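Local coordinates for tyrosine aminotransferase (Leishmania infantum, PDB 4IX8), which probably transfers the amino group of L-tyrosine to 2-oxoglutarate with the help of pyridoxal 5'-phosphate, at residues Asp76-Gly81 with Val285-Arg290; Glu250-Met255 with Ala371-Met376. All coordinates share one frame; numbering follows the deposited sequence.

Contact 1 of 2, residues Asp76-Gly81 with Val285-Arg290; sequences DPTVDG and VCPGWR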
loop_
_atom_site.group_PDB
_atom_site.type_symbol
_atom_site.label_atom_id
_atom_site.label_comp_id
_atom_site.label_asym_id
_atom_site.label_seq_id
_atom_site.Cartn_x
_atom_site.Cartn_y
_atom_site.Cartn_z
ATOM N N ASP A 76 1.076 11.773 13.470
ATOM C CA ASP A 76 1.198 10.384 13.898
ATOM C C ASP A 76 0.945 10.268 15.430
ATOM O O ASP A 76 1.671 10.798 16.217
ATOM C CB ASP A 76 2.583 9.861 13.500
ATOM C CG ASP A 76 2.792 8.401 13.837
ATOM O OD1 ASP A 76 2.039 7.848 14.669
ATOM O OD2 ASP A 76 3.740 7.810 13.279
ATOM N N PRO A 77 -0.105 9.539 15.824
ATOM C CA PRO A 77 -0.435 9.514 17.246
ATOM C C PRO A 77 0.537 8.700 18.087
ATOM O O PRO A 77 0.448 8.760 19.300
ATOM C CB PRO A 77 -1.833 8.883 17.268
ATOM C CG PRO A 77 -1.905 8.044 15.975
ATOM C CD PRO A 77 -1.089 8.812 14.979
ATOM N N THR A 78 1.499 8.033 17.469
ATOM C CA THR A 78 2.392 7.165 18.215
ATOM C C THR A 78 3.621 7.915 18.707
ATOM O O THR A 78 4.409 7.340 19.419
ATOM C CB THR A 78 2.897 5.960 17.388
ATOM O OG1 THR A 78 3.692 6.437 16.302
ATOM C CG2 THR A 78 1.745 5.141 16.848
ATOM N N VAL A 79 3.780 9.193 18.364
ATOM C CA VAL A 79 5.076 9.863 18.560
ATOM C C VAL A 79 5.659 9.845 19.988
ATOM O O VAL A 79 6.850 9.606 20.156
ATOM C CB VAL A 79 4.988 11.311 18.113
ATOM C CG1 VAL A 79 6.252 12.075 18.465
ATOM C CG2 VAL A 79 4.787 11.319 16.616
ATOM N N ASP A 80 4.842 10.097 21.008
ATOM C CA ASP A 80 5.354 10.278 22.367
ATOM C C ASP A 80 5.198 9.077 23.291
ATOM O O ASP A 80 5.906 8.982 24.282
ATOM C CB ASP A 80 4.674 11.487 22.992
ATOM C CG ASP A 80 5.094 12.761 22.327
ATOM O OD1 ASP A 80 6.272 13.110 22.507
ATOM O OD2 ASP A 80 4.302 13.358 21.566
ATOM N N GLY A 81 4.247 8.195 22.996
ATOM C CA GLY A 81 3.998 7.023 23.824
ATOM C C GLY A 81 2.876 7.319 24.823
ATOM O O GLY A 81 2.468 6.436 25.591
ATOM N N VAL A 285 -4.134 3.719 17.453
ATOM C CA VAL A 285 -2.763 4.179 17.555
ATOM C C VAL A 285 -1.811 3.197 16.882
ATOM O O VAL A 285 -0.861 2.739 17.501
ATOM C CB VAL A 285 -2.354 4.365 19.059
ATOM C CG1 VAL A 285 -1.122 5.267 19.200
ATOM C CG2 VAL A 285 -3.520 4.955 19.885
ATOM N N CYS A 286 -2.096 2.828 15.625
ATOM C CA CYS A 286 -1.255 1.869 14.916
ATOM C C CYS A 286 -1.308 2.103 13.410
ATOM O O CYS A 286 -1.542 1.171 12.640
ATOM C CB CYS A 286 -1.673 0.435 15.268
ATOM S SG CYS A 286 -3.399 0.083 14.868
ATOM N N PRO A 287 -1.015 3.340 12.973
ATOM C CA PRO A 287 -1.081 3.649 11.547
ATOM C C PRO A 287 -0.124 2.820 10.714
ATOM O O PRO A 287 -0.444 2.505 9.554
ATOM C CB PRO A 287 -0.713 5.135 11.489
ATOM C CG PRO A 287 0.074 5.388 12.780
ATOM C CD PRO A 287 -0.588 4.497 13.778
ATOM N N GLY A 288 1.003 2.440 11.307
ATOM C CA GLY A 288 2.040 1.733 10.579
ATOM C C GLY A 288 1.687 0.308 10.177
ATOM O O GLY A 288 2.354 -0.283 9.322
ATOM N N TRP A 289 0.625 -0.233 10.759
ATOM C CA TRP A 289 0.238 -1.595 10.469
ATOM C C TRP A 289 -0.374 -1.692 9.064
ATOM O O TRP A 289 -0.473 -2.768 8.508
ATOM C CB TRP A 289 -0.733 -2.122 11.511
ATOM C CG TRP A 289 -0.182 -2.253 12.894
ATOM C CD1 TRP A 289 1.011 -1.807 13.346
ATOM C CD2 TRP A 289 -0.846 -2.827 14.021
ATOM N NE1 TRP A 289 1.150 -2.089 14.676
ATOM C CE2 TRP A 289 0.013 -2.706 15.118
ATOM C CE3 TRP A 289 -2.085 -3.437 14.202
ATOM C CZ2 TRP A 289 -0.308 -3.191 16.383
ATOM C CZ3 TRP A 289 -2.413 -3.901 15.463
ATOM C CH2 TRP A 289 -1.525 -3.781 16.534
ATOM N N ARG A 290 -0.768 -0.552 8.506
ATOM C CA ARG A 290 -1.278 -0.443 7.154
ATOM C C ARG A 290 -2.519 -1.291 6.943
ATOM O O ARG A 290 -2.555 -2.152 6.063
ATOM C CB ARG A 290 -0.219 -0.838 6.125
ATOM C CG ARG A 290 1.082 -0.054 6.214
ATOM C CD ARG A 290 0.843 1.442 6.417
ATOM N NE ARG A 290 -0.015 2.037 5.411
ATOM C CZ ARG A 290 -0.801 3.098 5.611
ATOM N NH1 ARG A 290 -0.898 3.669 6.806
ATOM N NH2 ARG A 290 -1.516 3.582 4.609
#
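The carboxylate of Asp76 meets the ring of Pro287: OD1 lies 3.7 Å from Pro287 CG, and the two side chains cross at about a right angle. Asp76 CG is anti to the backbone N (chi1 -177°), which carries OD1 up to the proline. One face of the same carboxylate is taken by Thr78. Both OG1 and the backbone N of Thr78 come to OD1 from that face, well above the plane. Thr78 OG1 donates to Asp76 OD1 at 2.7 Å. The bond from Thr78 N to Asp76 OD1 is 2.9 Å and fairly straight (164°). Two bonds thus grip one oxygen and fix the rotation of the carboxylate. The Trp289 ring carries Cys286 CB over the centre of one face.

No hydrogen bond crosses the contact; methyl and ring carbons meet each other and two backbone carbonyl oxygens. With OG1 of Thr78 turned to Asp76, the methyl CG2 faces the other segment. Thr78 CG2 lies 3.6 Å from Val285 O, 3.7 Å from Val285 CG1 and 3.9 Å from Pro287 CD. Pro77 adds a looser touch, CD to Pro287 CG at 4.2 Å.

Behind Pro287 its carbonyl O accepts from both N and NH1 of Arg290, on opposite faces of the carbonyl plane. The NH1 bond to Pro287 O is 3.0 Å. Arg290 NH2 also binds a phosphate oxygen of the modified lysine at position 282, so Pro287 O probably helps to hold an arginine that binds the cofactor phosphate. Asp76 OD2 accepts from Tyr105 N of the second subunit. The OD1 bond to Thr78 N makes an Asx turn within the type I turn Asp76-Val79. This turn packs on the loop that follows the cofactor lysine, at the subunit interface beside the pyridoxal phosphate site.

Contact 2 of 2, residues Glu250-Met255 with Ala371-Met376; sequences EIYAEM and ASMFVM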
loop_
_atom_site.group_PDB
_atom_site.type_symbol
_atom_site.label_atom_id
_atom_site.label_comp_id
_atom_site.label_asym_id
_atom_site.label_seq_id
_atom_site.Cartn_x
_atom_site.Cartn_y
_atom_site.Cartn_z
ATOM N N GLU A 250 -14.163 8.819 7.385
ATOM C CA GLU A 250 -14.664 8.799 8.742
ATOM C C GLU A 250 -13.687 8.048 9.630
ATOM O O GLU A 250 -14.043 7.341 10.586
ATOM C CB GLU A 250 -16.080 8.193 8.737
ATOM C CG GLU A 250 -17.044 9.108 7.922
ATOM C CD GLU A 250 -18.509 8.674 7.966
ATOM O OE1 GLU A 250 -18.820 7.652 8.619
ATOM O OE2 GLU A 250 -19.344 9.408 7.382
ATOM N N ILE A 251 -12.412 8.279 9.372
ATOM C CA ILE A 251 -11.388 7.577 10.124
ATOM C C ILE A 251 -11.279 8.068 11.561
ATOM O O ILE A 251 -10.780 7.349 12.427
ATOM C CB ILE A 251 -10.030 7.696 9.434
ATOM C CG1 ILE A 251 -9.100 6.613 9.992
ATOM C CG2 ILE A 251 -9.479 9.136 9.555
ATOM C CD1 ILE A 251 -7.706 6.751 9.555
ATOM N N TYR A 252 -11.740 9.291 11.828
ATOM C CA TYR A 252 -11.712 9.828 13.202
ATOM C C TYR A 252 -13.045 9.622 13.925
ATOM O O TYR A 252 -13.333 10.312 14.911
ATOM C CB TYR A 252 -11.356 11.324 13.201
ATOM C CG TYR A 252 -9.939 11.547 12.743
ATOM C CD1 TYR A 252 -8.875 11.186 13.547
ATOM C CD2 TYR A 252 -9.668 12.095 11.505
ATOM C CE1 TYR A 252 -7.579 11.355 13.120
ATOM C CE2 TYR A 252 -8.387 12.263 11.074
ATOM C CZ TYR A 252 -7.341 11.904 11.896
ATOM O OH TYR A 252 -6.042 12.070 11.484
ATOM N N ALA A 253 -13.841 8.660 13.450
ATOM C CA ALA A 253 -15.175 8.387 13.997
ATOM C C ALA A 253 -15.225 8.201 15.525
ATOM O O ALA A 253 -16.189 8.622 16.142
ATOM C CB ALA A 253 -15.764 7.125 13.338
ATOM N N GLU A 254 -14.201 7.585 16.116
ATOM C CA GLU A 254 -14.159 7.249 17.554
ATOM C C GLU A 254 -13.543 8.364 18.377
ATOM O O GLU A 254 -13.431 8.248 19.610
ATOM C CB GLU A 254 -13.325 5.993 17.786
ATOM C CG GLU A 254 -13.903 4.695 17.200
ATOM C CD GLU A 254 -14.723 3.918 18.198
ATOM O OE1 GLU A 254 -14.736 4.283 19.389
ATOM O OE2 GLU A 254 -15.308 2.899 17.802
ATOM N N MET A 255 -13.070 9.403 17.687
ATOM C CA MET A 255 -12.273 10.454 18.324
ATOM C C MET A 255 -12.974 11.810 18.340
ATOM O O MET A 255 -12.385 12.829 17.976
ATOM C CB MET A 255 -10.936 10.541 17.638
ATOM C CG MET A 255 -10.040 9.446 18.152
ATOM S SD MET A 255 -8.788 9.050 16.923
ATOM C CE MET A 255 -7.539 10.234 17.436
ATOM N N ALA A 371 -13.065 17.285 17.563
ATOM C CA ALA A 371 -12.714 15.926 17.154
ATOM C C ALA A 371 -11.369 15.867 16.455
ATOM O O ALA A 371 -10.728 16.902 16.216
ATOM C CB ALA A 371 -13.773 15.371 16.236
ATOM N N SER A 372 -10.984 14.641 16.087
ATOM C CA SER A 372 -9.703 14.378 15.441
ATOM C C SER A 372 -8.600 14.894 16.380
ATOM O O SER A 372 -8.842 15.003 17.579
ATOM C CB SER A 372 -9.640 15.025 14.071
ATOM O OG SER A 372 -8.432 14.696 13.427
ATOM N N MET A 373 -7.409 15.187 15.841
ATOM C CA MET A 373 -6.177 15.469 16.631
ATOM C C MET A 373 -5.493 16.795 16.304
ATOM O O MET A 373 -4.342 17.020 16.688
ATOM C CB MET A 373 -5.129 14.368 16.404
ATOM C CG MET A 373 -5.505 12.963 16.839
ATOM S SD MET A 373 -4.565 11.675 15.952
ATOM C CE MET A 373 -2.988 12.456 15.600
ATOM N N PHE A 374 -6.180 17.656 15.570
ATOM C CA PHE A 374 -5.550 18.837 14.993
ATOM C C PHE A 374 -6.333 20.099 15.259
ATOM O O PHE A 374 -7.534 20.060 15.494
ATOM C CB PHE A 374 -5.407 18.671 13.484
ATOM C CG PHE A 374 -4.765 17.367 13.067
ATOM C CD1 PHE A 374 -3.387 17.216 13.093
ATOM C CD2 PHE A 374 -5.536 16.298 12.673
ATOM C CE1 PHE A 374 -2.816 16.041 12.720
ATOM C CE2 PHE A 374 -4.950 15.118 12.283
ATOM C CZ PHE A 374 -3.599 14.998 12.301
ATOM N N VAL A 375 -5.648 21.223 15.180
ATOM C CA VAL A 375 -6.310 22.492 15.241
ATOM C C VAL A 375 -5.789 23.356 14.103
ATOM O O VAL A 375 -4.659 23.168 13.645
ATOM C CB VAL A 375 -6.093 23.141 16.631
ATOM C CG1 VAL A 375 -4.665 23.639 16.807
ATOM C CG2 VAL A 375 -7.084 24.236 16.846
ATOM N N MET A 376 -6.647 24.233 13.586
ATOM C CA MET A 376 -6.254 25.187 12.565
ATOM C C MET A 376 -6.257 26.599 13.149
ATOM O O MET A 376 -7.296 27.117 13.571
ATOM C CB MET A 376 -7.188 25.105 11.368
ATOM C CG MET A 376 -6.903 23.949 10.436
ATOM S SD MET A 376 -5.359 24.121 9.511
ATOM C CE MET A 376 -5.958 24.907 8.016
#
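Met255 and Met373 meet at the apolar centre. Met255 CE lies 3.5 Å from Met373 CG and 3.6 Å from Met373 SD. Both chains bend at chi3, and they cross obliquely. Met373 SD also approaches the ring of Tyr252, 4.1 Å from CE1. This is a Met-aromatic contact at an oblique angle, with the sulfur 5.5 Å from the ring centroid.

The Tyr252 ring is packed on both faces. Ile251 CG2 sits over one, offset toward the rim. Ser372 covers the opposite face: its CB makes a CH-pi contact, 16° off the ring normal, and its OG lies over the ring centre. OG is anti to the backbone N of Ser372 (chi1 -176°), which places it above the middle of the face. Met255 SD lies in plane at the edge of the Tyr252 ring.

Outward from the ring comes its hydroxyl. Tyr252 OH reaches the edge of the Phe374 ring, 3.3 Å from CE2, and the two side chains cross at about a right angle. Met373 CB lies over one face of Phe374. The hydroxyl also hydrogen-bonds O3 of the modified lysine at position 282, so this packing probably helps to hold the tyrosine against the cofactor.

At the polar edge one hydrogen bond joins the backbones. Ser372 N donates to Met255 O at 3.0 Å, bent to 137° at the hydrogen. Ala371 CA makes a CA-H...O contact with the same oxygen, at 3.2 Å from Met255 O.

Segment 250-255 makes two overlapping type I turns in the loop after strand 246-249 of the eight-strand sheet. Segment 371-376 leads into strand 374-379 of the five-strand sheet. Phe374 packs on Arg418 and Thr420 of neighbouring strand 416-420, and Met373 packs on Leu347 of helix 337-355.

The centres of contact 1 and contact 2 are about 14 Å apart, and the two touch where Met373 CE packs on Pro77 N. Along the chain the order is 76-81, 250-255, 285-290, 371-376, so the segments alternate. Segments 250-255 and 285-290 lie in loops after strands 246-249 and 274-279, neighbours in the eight-strand sheet. Segments 76-81 and 371-376 lie after strand 70-71 and at the start of strand 374-379, both of the five-strand sheet. Each contact joins a segment on or beside the five-strand sheet to a loop of the eight-strand sheet. Arg290 of contact 1 binds the cofactor phosphate and Tyr252 of contact 2 its O3, so both border the pyridoxal phosphate site.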